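PDB 4FEK: putative diflavin flavoprotein A 5 from Nostoc sp. PCC 7120, which probably transfers electrons from NADH to oxygen, reducing the oxygen to water, represented here by its N-terminal metallo-beta-lactamase-like part. Local coordinates for residues 146-151 with 158-163; 170-175 with 227-232. One frame throughout, in Å; residues are numbered along the deposited sequence.

Contact 1 of 2, residues 146-151 with 158-163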
# COMPACT_ATOMS: atom_id res chain seq x y z
N LEU A 146 -11.13 -1.92 -10.93
CA LEU A 146 -9.76 -1.61 -10.54
C LEU A 146 -8.85 -1.53 -11.76
O LEU A 146 -8.80 -2.47 -12.55
CB LEU A 146 -9.23 -2.70 -9.62
CG LEU A 146 -9.42 -2.48 -8.12
CD1 LEU A 146 -10.63 -1.66 -7.83
CD2 LEU A 146 -9.43 -3.81 -7.37
N LYS A 147 -8.13 -0.42 -11.90
CA LYS A 147 -7.09 -0.29 -12.92
C LYS A 147 -5.74 -0.51 -12.25
O LYS A 147 -5.56 -0.12 -11.10
CB LYS A 147 -7.14 1.10 -13.55
CG LYS A 147 -8.49 1.43 -14.19
CD LYS A 147 -8.41 2.65 -15.10
CE LYS A 147 -9.62 2.74 -16.02
NZ LYS A 147 -9.56 3.96 -16.89
N PHE A 148 -4.82 -1.17 -12.94
CA PHE A 148 -3.51 -1.50 -12.37
C PHE A 148 -2.35 -0.83 -13.11
O PHE A 148 -2.26 -0.89 -14.35
CB PHE A 148 -3.32 -3.02 -12.32
CG PHE A 148 -4.27 -3.69 -11.37
CD1 PHE A 148 -5.50 -4.15 -11.81
CD2 PHE A 148 -3.96 -3.81 -10.02
CE1 PHE A 148 -6.40 -4.75 -10.93
CE2 PHE A 148 -4.86 -4.42 -9.14
CZ PHE A 148 -6.07 -4.89 -9.60
N LEU A 149 -1.48 -0.19 -12.35
CA LEU A 149 -0.35 0.54 -12.91
C LEU A 149 0.94 0.03 -12.30
O LEU A 149 1.35 0.47 -11.22
CB LEU A 149 -0.49 2.05 -12.67
CG LEU A 149 -1.74 2.78 -13.21
CD1 LEU A 149 -2.98 2.58 -12.32
CD2 LEU A 149 -1.45 4.25 -13.37
N PRO A 150 1.59 -0.93 -12.98
CA PRO A 150 2.85 -1.44 -12.44
C PRO A 150 3.86 -0.30 -12.47
O PRO A 150 3.97 0.41 -13.48
CB PRO A 150 3.25 -2.54 -13.44
CG PRO A 150 1.95 -2.93 -14.10
CD PRO A 150 1.19 -1.63 -14.21
N ILE A 151 4.56 -0.14 -11.36
CA ILE A 151 5.64 0.84 -11.28
C ILE A 151 6.92 0.13 -10.85
O ILE A 151 7.46 0.39 -9.77
CB ILE A 151 5.27 2.04 -10.35
CG1 ILE A 151 4.75 1.54 -9.00
CG2 ILE A 151 4.22 2.94 -11.04
CD1 ILE A 151 4.76 2.63 -7.93
N ALA A 158 8.22 -5.39 -8.20
CA ALA A 158 6.81 -5.69 -8.30
C ALA A 158 5.93 -4.55 -7.78
O ALA A 158 4.75 -4.75 -7.45
CB ALA A 158 6.50 -7.00 -7.54
N GLY A 159 6.51 -3.36 -7.67
CA GLY A 159 5.75 -2.18 -7.25
C GLY A 159 4.52 -1.99 -8.10
O GLY A 159 4.58 -2.08 -9.31
N LEU A 160 3.38 -1.75 -7.45
CA LEU A 160 2.11 -1.68 -8.17
C LEU A 160 1.22 -0.66 -7.50
O LEU A 160 1.08 -0.68 -6.27
CB LEU A 160 1.40 -3.04 -8.09
CG LEU A 160 0.03 -3.21 -8.77
CD1 LEU A 160 0.22 -3.18 -10.29
CD2 LEU A 160 -0.61 -4.54 -8.35
N CYS A 161 0.64 0.25 -8.28
CA CYS A 161 -0.45 1.11 -7.82
C CYS A 161 -1.76 0.57 -8.37
O CYS A 161 -1.80 0.00 -9.46
CB CYS A 161 -0.26 2.55 -8.33
SG CYS A 161 1.09 3.44 -7.51
N THR A 162 -2.84 0.75 -7.60
CA THR A 162 -4.16 0.29 -8.00
C THR A 162 -5.12 1.45 -7.88
O THR A 162 -5.07 2.18 -6.91
CB THR A 162 -4.67 -0.81 -7.06
OG1 THR A 162 -3.70 -1.85 -6.97
CG2 THR A 162 -6.01 -1.39 -7.59
N TYR A 163 -5.97 1.62 -8.89
CA TYR A 163 -6.89 2.75 -8.92
C TYR A 163 -8.33 2.25 -9.01
O TYR A 163 -8.67 1.48 -9.89
CB TYR A 163 -6.54 3.65 -10.11
CG TYR A 163 -7.46 4.83 -10.33
CD1 TYR A 163 -7.38 5.96 -9.51
CD2 TYR A 163 -8.38 4.84 -11.37
CE1 TYR A 163 -8.21 7.06 -9.73
CE2 TYR A 163 -9.22 5.95 -11.59
CZ TYR A 163 -9.12 7.04 -10.76
OH TYR A 163 -9.93 8.13 -10.98
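Phe-148 and Thr-162 face each other as a non-hydrogen-bonded pair in an antiparallel beta hairpin, part of the second sheet of this metallo-beta-lactamase-like alpha-beta/beta-alpha sandwich. The tight side of the hairpin is the one that carries Phe-148, Pro-150, Leu-160 and Thr-162. The phenyl ring lies alongside the threonine, both side chains pointing the same way, so that Phe-148 CE2 sits 3.6 Å from Thr-162 CG2. That same methyl reaches back to Leu-146 CG, also at 3.6 Å, so it touches both side chains. With CG anti to its backbone N (chi1 180°), Leu-160 sends CD2 to Phe-148 CD2 at 3.8 Å while CD1 rests on the backbone of Pro-150. Ile-84 of strand 80-84 packs on Leu-146, Phe-148 and Thr-162, which places this face in the core between the two sheets.

On the other face the open side is at Lys-147, the one exposed residue; Cys-161 and Tyr-163 there are buried. Lys-147 runs out extended, its CD at the edge of the Tyr-163 ring, near the ring plane, and the Tyr-163 hydroxyl is bonded to the carbonyl of Gln-223. Leu-149, partly exposed, keeps its CB 4.4 Å from the CB of Cys-161.

Between the faces, reciprocal backbone bonds join Lys-147 with Tyr-163 and Leu-149 with Cys-161, the latter pair nearly straight at 172°. Past Pro-150, which has no N-H to give, Ile-151 N makes one more bond, 2.8 Å to Gly-159 O, from above the carbonyl plane. Beside it, the Ile-151 side chain ends with CD1 3.8 Å from Cys-161 SG.

Contact 2 of 2, residues 170-175 with 227-232; sequences LYTDKI and YAVGHG. With PO4 (phosphate ion), chain E.
Leu-170 starts the parallel pairing, its O taking the N-H of Ala-228 at 2.8 Å while its CD2 lies beside the Tyr-227 ring. Tyr-171 turns to the other face, where its CD1 meets the Ala-228 methyl at 3.5 Å. The bond from Thr-172 N to Ala-228 O is long at 3.3 Å and comes from above the carbonyl plane. Thr-172 OG1, placed between its own N and carbonyl carbon (chi1 64°), donates to Ile-175 O, adding a side-chain bond to the type II' turn from Thr-172 to Ile-175, which Ile-175 N closes on Thr-172 O. A water bridges Asp-173 N and Ala-228 O, whereas Asp-173 O accepts directly from Gly-230 N at 2.7 Å. Asp-173 OD2 is bound to His-87. Lys-174 bends at chi2 (-65°) and brings NZ into the plane of the His-231 ring, donating to NE2 at 2.9 Å; His-231 ND1 is held by Thr-42 O. NZ also bonds a phosphate, shared with His-87, Ser-89, Asn-91 and Arg-92. The chain leaving two neighbouring strands sets Asp-173 and His-231 near one another, with His-87 and His-179, consistent with the metal-site corner of the metallo-beta-lactamase fold; here Lys-174 NZ, not a metal, meets His-231.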
# COMPACT_ATOMS: atom_id res chain seq x y z
N LEU A 170 -6.40 6.16 -5.30
CA LEU A 170 -5.23 5.47 -5.80
C LEU A 170 -4.49 4.85 -4.62
O LEU A 170 -4.10 5.56 -3.67
CB LEU A 170 -4.33 6.47 -6.53
CG LEU A 170 -3.06 5.87 -7.11
CD1 LEU A 170 -3.45 4.90 -8.21
CD2 LEU A 170 -2.15 6.99 -7.67
N TYR A 171 -4.31 3.53 -4.67
CA TYR A 171 -3.62 2.77 -3.62
C TYR A 171 -2.15 2.73 -4.01
O TYR A 171 -1.80 2.13 -5.03
CB TYR A 171 -4.22 1.36 -3.51
CG TYR A 171 -5.71 1.44 -3.10
CD1 TYR A 171 -6.08 1.43 -1.75
CD2 TYR A 171 -6.71 1.60 -4.06
CE1 TYR A 171 -7.42 1.55 -1.37
CE2 TYR A 171 -8.07 1.73 -3.69
CZ TYR A 171 -8.40 1.70 -2.34
OH TYR A 171 -9.72 1.83 -1.95
N THR A 172 -1.30 3.41 -3.24
CA THR A 172 0.05 3.72 -3.69
C THR A 172 1.11 2.99 -2.89
O THR A 172 2.31 3.12 -3.20
CB THR A 172 0.36 5.24 -3.64
OG1 THR A 172 0.33 5.70 -2.28
CG2 THR A 172 -0.63 6.02 -4.47
N ASP A 173 0.68 2.25 -1.86
CA ASP A 173 1.58 1.42 -1.04
C ASP A 173 2.76 2.26 -0.54
O ASP A 173 2.55 3.22 0.20
CB ASP A 173 2.07 0.22 -1.87
CG ASP A 173 2.79 -0.84 -1.04
OD1 ASP A 173 2.76 -0.76 0.21
OD2 ASP A 173 3.38 -1.76 -1.66
N LYS A 174 3.99 1.94 -0.96
CA LYS A 174 5.17 2.68 -0.49
C LYS A 174 5.25 4.12 -0.96
O LYS A 174 5.98 4.91 -0.37
CB LYS A 174 6.48 1.95 -0.86
CG LYS A 174 6.69 0.62 -0.17
CD LYS A 174 6.83 0.77 1.35
CE LYS A 174 6.96 -0.61 2.03
NZ LYS A 174 7.36 -0.51 3.46
N ILE A 175 4.56 4.48 -2.04
CA ILE A 175 4.71 5.85 -2.54
C ILE A 175 3.87 6.85 -1.72
O ILE A 175 2.71 6.55 -1.40
CB ILE A 175 4.40 5.99 -4.04
CG1 ILE A 175 4.97 4.82 -4.85
CG2 ILE A 175 4.91 7.35 -4.56
CD1 ILE A 175 6.48 4.66 -4.74
N TYR A 227 -4.76 9.64 -2.04
CA TYR A 227 -3.68 8.64 -2.05
C TYR A 227 -3.86 7.77 -0.81
O TYR A 227 -3.55 8.21 0.31
CB TYR A 227 -2.27 9.26 -2.01
CG TYR A 227 -1.84 10.02 -3.25
CD1 TYR A 227 -2.36 9.71 -4.51
CD2 TYR A 227 -0.86 11.01 -3.18
CE1 TYR A 227 -1.94 10.39 -5.64
CE2 TYR A 227 -0.44 11.69 -4.32
CZ TYR A 227 -0.98 11.37 -5.54
OH TYR A 227 -0.56 12.06 -6.67
N ALA A 228 -4.34 6.55 -1.02
CA ALA A 228 -4.43 5.56 0.04
C ALA A 228 -3.06 4.91 0.20
O ALA A 228 -2.80 3.84 -0.35
CB ALA A 228 -5.48 4.52 -0.29
N VAL A 229 -2.20 5.57 0.96
CA VAL A 229 -0.80 5.19 1.12
C VAL A 229 -0.60 4.03 2.10
O VAL A 229 -1.48 3.73 2.88
CB VAL A 229 0.01 6.37 1.64
CG1 VAL A 229 -0.17 7.59 0.69
CG2 VAL A 229 -0.43 6.73 3.09
N GLY A 230 0.57 3.40 2.04
CA GLY A 230 0.91 2.29 2.89
C GLY A 230 1.30 2.68 4.31
O GLY A 230 1.13 1.89 5.23
N HIS A 231 1.81 3.90 4.50
CA HIS A 231 2.30 4.31 5.81
C HIS A 231 1.86 5.71 6.17
O HIS A 231 2.06 6.64 5.40
CB HIS A 231 3.84 4.25 5.92
CG HIS A 231 4.43 2.89 5.72
ND1 HIS A 231 4.25 1.86 6.62
CD2 HIS A 231 5.23 2.40 4.74
CE1 HIS A 231 4.89 0.78 6.19
NE2 HIS A 231 5.48 1.09 5.04
N GLY A 232 1.31 5.88 7.37
CA GLY A 232 0.95 7.20 7.83
C GLY A 232 -0.47 7.62 7.48
O GLY A 232 -1.30 6.80 7.11
P PO4 E . 8.13 -4.21 4.17
O1 PO4 E . 7.24 -5.45 4.32
O2 PO4 E . 9.32 -4.42 5.03
O3 PO4 E . 8.52 -4.15 2.72
O4 PO4 E . 7.34 -3.01 4.63
O HOH W 1 -1.87 1.22 -0.65
O HOH W 2 3.53 4.78 2.32

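In the fold
From the N terminus the chain first builds the sheet that runs from strand 8-15 to strand 129-132, then enters the second sheet at strand 138-139. Contact 1 closes a short loop, the hairpin 146-151 with 158-163. A tight connection then leads to strand 169-173, whose Tyr-171 N probably bonds Thr-162 O, so the two contacts share a sheet. Contact 2 closes much later, after helices 194-205 and 209-219, when strand 226-229 returns as the outermost strand, parallel to strand 169-173. The loops follow in series, neither nested nor crossed. Beyond the strand ends, Ile-151 CD1 packs on Ile-175 CG1, joining the two contacts at the loop side.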